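Local coordinates for protein beta sliding clamp (Caulobacter crescentus, PDB 5WCE) that probably forms a ring-shaped head-to-tail homodimer around DNA that tethers DNA polymerases and other proteins to it, making replication processive, at residues S38-F51 with E63-P77. Numbering follows the deposited sequence.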
loop_
_atom_site.group_PDB
_atom_site.type_symbol
_atom_site.label_atom_id
_atom_site.label_comp_id
_atom_site.label_asym_id
_atom_site.label_seq_id
_atom_site.Cartn_x
_atom_site.Cartn_y
_atom_site.Cartn_z
ATOM N N SER A 38 -16.013 -9.701 -17.221
ATOM C CA SER A 38 -14.710 -9.051 -17.269
ATOM C C SER A 38 -14.617 -8.062 -18.427
ATOM O O SER A 38 -13.617 -7.365 -18.509
ATOM C CB SER A 38 -13.582 -10.119 -17.444
ATOM O OG SER A 38 -13.409 -10.714 -16.170
ATOM N N ASN A 39 -15.624 -8.007 -19.301
ATOM C CA ASN A 39 -15.558 -7.181 -20.491
ATOM C C ASN A 39 -16.258 -5.846 -20.395
ATOM O O ASN A 39 -17.185 -5.633 -19.544
ATOM C CB ASN A 39 -16.059 -7.951 -21.721
ATOM C CG ASN A 39 -15.057 -8.999 -22.192
ATOM O OD1 ASN A 39 -14.086 -9.266 -21.511
ATOM N ND2 ASN A 39 -15.303 -9.602 -23.367
ATOM N N ILE A 40 -15.818 -4.938 -21.272
ATOM C CA ILE A 40 -16.518 -3.684 -21.524
ATOM C C ILE A 40 -17.306 -3.835 -22.812
ATOM O O ILE A 40 -16.798 -4.349 -23.800
ATOM C CB ILE A 40 -15.557 -2.464 -21.597
ATOM C CG1 ILE A 40 -15.048 -2.109 -20.219
ATOM C CG2 ILE A 40 -16.233 -1.213 -22.176
ATOM C CD1 ILE A 40 -13.818 -1.185 -20.177
ATOM N N LEU A 41 -18.558 -3.408 -22.793
ATOM C CA LEU A 41 -19.369 -3.219 -24.001
ATOM C C LEU A 41 -19.006 -1.879 -24.648
ATOM O O LEU A 41 -19.176 -0.797 -24.038
ATOM C CB LEU A 41 -20.857 -3.223 -23.638
ATOM C CG LEU A 41 -21.823 -2.923 -24.810
ATOM C CD1 LEU A 41 -21.753 -4.007 -25.871
ATOM C CD2 LEU A 41 -23.216 -2.752 -24.234
ATOM N N LEU A 42 -18.466 -1.946 -25.877
ATOM C CA LEU A 42 -18.059 -0.802 -26.669
ATOM C C LEU A 42 -19.155 -0.621 -27.731
ATOM O O LEU A 42 -19.471 -1.552 -28.454
ATOM C CB LEU A 42 -16.705 -1.038 -27.321
ATOM C CG LEU A 42 -15.527 -1.214 -26.362
ATOM C CD1 LEU A 42 -14.291 -1.597 -27.179
ATOM C CD2 LEU A 42 -15.223 0.052 -25.601
ATOM N N SER A 43 -19.746 0.559 -27.784
ATOM C CA SER A 43 -20.807 0.786 -28.730
ATOM C C SER A 43 -20.517 2.091 -29.492
ATOM O O SER A 43 -20.557 3.182 -28.912
ATOM C CB SER A 43 -22.138 0.781 -27.965
ATOM O OG SER A 43 -23.184 1.114 -28.867
ATOM N N ALA A 44 -20.185 1.974 -30.785
ATOM C CA ALA A 44 -19.819 3.131 -31.593
ATOM C C ALA A 44 -20.973 3.545 -32.511
ATOM O O ALA A 44 -21.487 2.716 -33.267
ATOM C CB ALA A 44 -18.606 2.837 -32.437
ATOM N N GLU A 45 -21.297 4.817 -32.493
ATOM C CA GLU A 45 -22.411 5.336 -33.278
ATOM C C GLU A 45 -22.307 6.850 -33.308
ATOM O O GLU A 45 -22.028 7.461 -32.305
ATOM C CB GLU A 45 -23.735 4.907 -32.629
ATOM C CG GLU A 45 -24.942 5.037 -33.535
ATOM C CD GLU A 45 -26.258 4.885 -32.764
ATOM O OE1 GLU A 45 -26.252 4.371 -31.618
ATOM O OE2 GLU A 45 -27.303 5.300 -33.281
ATOM N N GLY A 46 -22.511 7.444 -34.477
ATOM C CA GLY A 46 -22.479 8.902 -34.637
ATOM C C GLY A 46 -21.078 9.453 -34.461
ATOM O O GLY A 46 -20.184 9.203 -35.274
ATOM N N ASP A 47 -20.910 10.213 -33.397
ATOM C CA ASP A 47 -19.654 10.835 -33.017
ATOM C C ASP A 47 -19.196 10.381 -31.632
ATOM O O ASP A 47 -18.323 10.993 -31.041
ATOM C CB ASP A 47 -19.843 12.336 -32.987
ATOM C CG ASP A 47 -20.168 12.889 -34.386
ATOM O OD1 ASP A 47 -19.439 12.606 -35.342
ATOM O OD2 ASP A 47 -21.199 13.545 -34.546
ATOM N N ARG A 48 -19.824 9.325 -31.134
ATOM C CA ARG A 48 -19.554 8.819 -29.771
ATOM C C ARG A 48 -19.242 7.307 -29.709
ATOM O O ARG A 48 -19.906 6.477 -30.338
ATOM C CB ARG A 48 -20.743 9.136 -28.878
ATOM C CG ARG A 48 -20.815 10.572 -28.500
ATOM C CD ARG A 48 -19.813 10.974 -27.437
ATOM N NE ARG A 48 -20.370 11.914 -26.447
ATOM C CZ ARG A 48 -19.632 12.568 -25.542
ATOM N NH1 ARG A 48 -18.333 12.384 -25.465
ATOM N NH2 ARG A 48 -20.202 13.384 -24.660
ATOM N N LEU A 49 -18.250 6.991 -28.871
ATOM C CA LEU A 49 -18.017 5.653 -28.401
ATOM C C LEU A 49 -18.586 5.577 -26.975
ATOM O O LEU A 49 -18.167 6.355 -26.106
ATOM C CB LEU A 49 -16.517 5.359 -28.382
ATOM C CG LEU A 49 -16.070 3.950 -27.971
ATOM C CD1 LEU A 49 -16.816 2.887 -28.736
ATOM C CD2 LEU A 49 -14.579 3.806 -28.154
ATOM N N SER A 50 -19.547 4.682 -26.774
ATOM C CA SER A 50 -20.127 4.399 -25.464
ATOM C C SER A 50 -19.454 3.191 -24.852
ATOM O O SER A 50 -18.962 2.296 -25.562
ATOM C CB SER A 50 -21.629 4.171 -25.545
ATOM O OG SER A 50 -22.255 5.351 -26.035
ATOM N N PHE A 51 -19.403 3.201 -23.512
ATOM C CA PHE A 51 -18.618 2.231 -22.731
ATOM C C PHE A 51 -19.541 1.798 -21.634
ATOM O O PHE A 51 -20.207 2.692 -21.041
ATOM C CB PHE A 51 -17.423 2.883 -22.099
ATOM C CG PHE A 51 -16.398 3.419 -23.063
ATOM C CD1 PHE A 51 -16.557 4.691 -23.631
ATOM C CD2 PHE A 51 -15.258 2.730 -23.298
ATOM C CE1 PHE A 51 -15.573 5.229 -24.472
ATOM C CE2 PHE A 51 -14.267 3.251 -24.129
ATOM C CZ PHE A 51 -14.441 4.491 -24.726
ATOM N N GLU A 63 -19.187 7.890 -22.024
ATOM C CA GLU A 63 -19.116 8.167 -23.452
ATOM C C GLU A 63 -17.941 9.076 -23.728
ATOM O O GLU A 63 -17.577 9.895 -22.898
ATOM C CB GLU A 63 -20.422 8.737 -24.006
ATOM C CG GLU A 63 -20.847 10.050 -23.411
ATOM C CD GLU A 63 -22.004 10.740 -24.139
ATOM O OE1 GLU A 63 -22.791 10.090 -24.882
ATOM O OE2 GLU A 63 -22.071 11.982 -24.009
ATOM N N GLY A 64 -17.320 8.881 -24.876
ATOM C CA GLY A 64 -16.279 9.789 -25.352
ATOM C C GLY A 64 -16.481 10.120 -26.811
ATOM O O GLY A 64 -17.078 9.335 -27.539
ATOM N N PHE A 65 -15.958 11.273 -27.243
ATOM C CA PHE A 65 -16.002 11.647 -28.665
ATOM C C PHE A 65 -15.023 10.777 -29.432
ATOM O O PHE A 65 -13.936 10.466 -28.904
ATOM C CB PHE A 65 -15.637 13.105 -28.829
ATOM C CG PHE A 65 -16.641 14.040 -28.214
ATOM C CD1 PHE A 65 -17.970 14.061 -28.688
ATOM C CD2 PHE A 65 -16.271 14.866 -27.173
ATOM C CE1 PHE A 65 -18.902 14.932 -28.110
ATOM C CE2 PHE A 65 -17.211 15.725 -26.584
ATOM C CZ PHE A 65 -18.513 15.739 -27.060
ATOM N N ALA A 66 -15.429 10.367 -30.628
ATOM C CA ALA A 66 -14.585 9.560 -31.502
ATOM C C ALA A 66 -14.987 9.797 -32.948
ATOM O O ALA A 66 -16.136 10.177 -33.233
ATOM C CB ALA A 66 -14.739 8.096 -31.185
ATOM N N GLN A 67 -14.046 9.546 -33.847
ATOM C CA GLN A 67 -14.334 9.548 -35.262
ATOM C C GLN A 67 -14.731 8.131 -35.707
ATOM O O GLN A 67 -13.871 7.200 -35.770
ATOM C CB GLN A 67 -13.108 10.036 -36.015
ATOM C CG GLN A 67 -13.387 10.260 -37.481
ATOM C CD GLN A 67 -12.201 9.862 -38.311
ATOM O OE1 GLN A 67 -11.399 10.722 -38.709
ATOM N NE2 GLN A 67 -12.036 8.547 -38.521
ATOM N N ILE A 68 -16.019 7.961 -36.028
ATOM C CA ILE A 68 -16.602 6.658 -36.278
ATOM C C ILE A 68 -16.704 6.460 -37.792
ATOM O O ILE A 68 -17.458 7.159 -38.458
ATOM C CB ILE A 68 -17.994 6.498 -35.650
ATOM C CG1 ILE A 68 -18.025 6.854 -34.118
ATOM C CG2 ILE A 68 -18.515 5.088 -35.864
ATOM C CD1 ILE A 68 -17.002 6.162 -33.310
ATOM N N ASP A 69 -15.943 5.518 -38.333
ATOM C CA ASP A 69 -16.053 5.182 -39.734
ATOM C C ASP A 69 -17.114 4.159 -39.944
ATOM O O ASP A 69 -17.867 4.260 -40.899
ATOM C CB ASP A 69 -14.749 4.646 -40.261
ATOM C CG ASP A 69 -13.649 5.609 -40.131
ATOM O OD1 ASP A 69 -13.837 6.825 -40.325
ATOM O OD2 ASP A 69 -12.551 5.125 -39.838
ATOM N N VAL A 70 -17.180 3.175 -39.063
ATOM C CA VAL A 70 -18.207 2.162 -39.136
ATOM C C VAL A 70 -18.781 1.943 -37.745
ATOM O O VAL A 70 -18.028 1.618 -36.822
ATOM C CB VAL A 70 -17.653 0.836 -39.680
ATOM C CG1 VAL A 70 -18.750 -0.219 -39.729
ATOM C CG2 VAL A 70 -17.044 1.023 -41.064
ATOM N N PRO A 71 -20.088 2.148 -37.573
ATOM C CA PRO A 71 -20.679 1.925 -36.266
ATOM C C PRO A 71 -20.816 0.462 -35.949
ATOM O O PRO A 71 -20.839 -0.392 -36.857
ATOM C CB PRO A 71 -22.084 2.552 -36.397
ATOM C CG PRO A 71 -22.408 2.437 -37.869
ATOM C CD PRO A 71 -21.107 2.427 -38.625
ATOM N N GLY A 72 -20.895 0.149 -34.669
ATOM C CA GLY A 72 -21.118 -1.213 -34.247
ATOM C C GLY A 72 -20.829 -1.377 -32.778
ATOM O O GLY A 72 -20.480 -0.391 -32.103
ATOM N N GLN A 73 -20.974 -2.614 -32.314
ATOM C CA GLN A 73 -20.851 -2.973 -30.885
ATOM C C GLN A 73 -20.048 -4.234 -30.696
ATOM O O GLN A 73 -20.260 -5.229 -31.399
ATOM C CB GLN A 73 -22.201 -3.275 -30.243
ATOM C CG GLN A 73 -23.186 -2.145 -30.144
ATOM C CD GLN A 73 -24.377 -2.561 -29.305
ATOM O OE1 GLN A 73 -24.630 -1.991 -28.233
ATOM N NE2 GLN A 73 -25.095 -3.593 -29.771
ATOM N N ILE A 74 -19.161 -4.230 -29.720
ATOM C CA ILE A 74 -18.431 -5.434 -29.362
ATOM C C ILE A 74 -18.127 -5.403 -27.879
ATOM O O ILE A 74 -18.293 -4.351 -27.262
ATOM C CB ILE A 74 -17.092 -5.492 -30.103
ATOM C CG1 ILE A 74 -16.228 -4.293 -29.693
ATOM C CG2 ILE A 74 -17.279 -5.607 -31.602
ATOM C CD1 ILE A 74 -14.955 -4.121 -30.446
ATOM N N THR A 75 -17.666 -6.522 -27.332
ATOM C CA THR A 75 -17.189 -6.521 -25.961
ATOM C C THR A 75 -15.745 -6.987 -25.923
ATOM O O THR A 75 -15.324 -7.856 -26.733
ATOM C CB THR A 75 -18.031 -7.340 -24.955
ATOM O OG1 THR A 75 -17.728 -8.735 -25.062
ATOM C CG2 THR A 75 -19.523 -7.081 -25.188
ATOM N N ALA A 76 -14.993 -6.398 -25.000
ATOM C CA ALA A 76 -13.566 -6.700 -24.915
ATOM C C ALA A 76 -13.074 -6.569 -23.470
ATOM O O ALA A 76 -13.693 -5.824 -22.687
ATOM C CB ALA A 76 -12.815 -5.740 -25.852
ATOM N N PRO A 77 -11.981 -7.280 -23.109
ATOM C CA PRO A 77 -11.526 -7.322 -21.724
ATOM C C PRO A 77 -11.199 -5.933 -21.149
ATOM O O PRO A 77 -10.436 -5.163 -21.714
ATOM C CB PRO A 77 -10.303 -8.264 -21.748
ATOM C CG PRO A 77 -10.390 -8.975 -23.027
ATOM C CD PRO A 77 -11.150 -8.134 -23.982
HETATM O O HOH W 1 -17.826 10.252 -36.317
HETATM O O HOH W 2 -20.255 8.309 -37.993
#
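The guanidinium of Arg48 is sandwiched between Phe65 and Glu63. On one face the Phe65 ring lies almost parallel to it, planes 7° apart, with CZ of Arg48 3.7 Å from the ring centroid in a cation-pi stack. Over the opposite face comes CG of Glu63, and its carboxylate, turned 47° from the guanidinium plane, forms a salt bridge through OE2 to Arg48 NH2, although at 2.4 Å the modelled separation is implausibly short and its detail is doubtful. The backbone of Gly64 and Phe65 borders the guanidinium edge. The arginine chain, bent at its second and third torsions, folds back across Gly64, bringing CD to 3.2 Å from Gly64 O. Cutting the side chain back to an alanine here is likely to leave the Glu63 carboxylate without this counter-charge and the Phe65 ring without the flat group stacked on it. The hairpin of strands 39-45 and 48-51, closed by a type II' turn from Glu45 to Arg48, is flanked by strand 72-77 on one side and strand 63-65 on the other, all antiparallel within a sheet of the N-terminal clamp domain. Strand 72-77 pairs through reciprocal backbone bonds of Ile40 with Ala76, Leu42 with Ile74 and Ala44 with Gly72; Leu49 and Gly64 do the same across the other edge. Beyond Gly64, Ala66 N reaches Asp47 O from above the carbonyl plane, and one water links Gly46 O to Ile68 N. Ile68 sets CD1 3.8 Å from Ala44 CB, both side chains resting on Leu10 of strand 9-13 in the adjoining sheet, while helix 14-25 packs against Ile40 and Phe51. At the far end, Asn39 ND2 donates to Thr75 OG1 over 3.1 Å, nearly straight at 176° and in the amide plane, and the same hydroxyl is also hydrogen-bonded to Leu119 O.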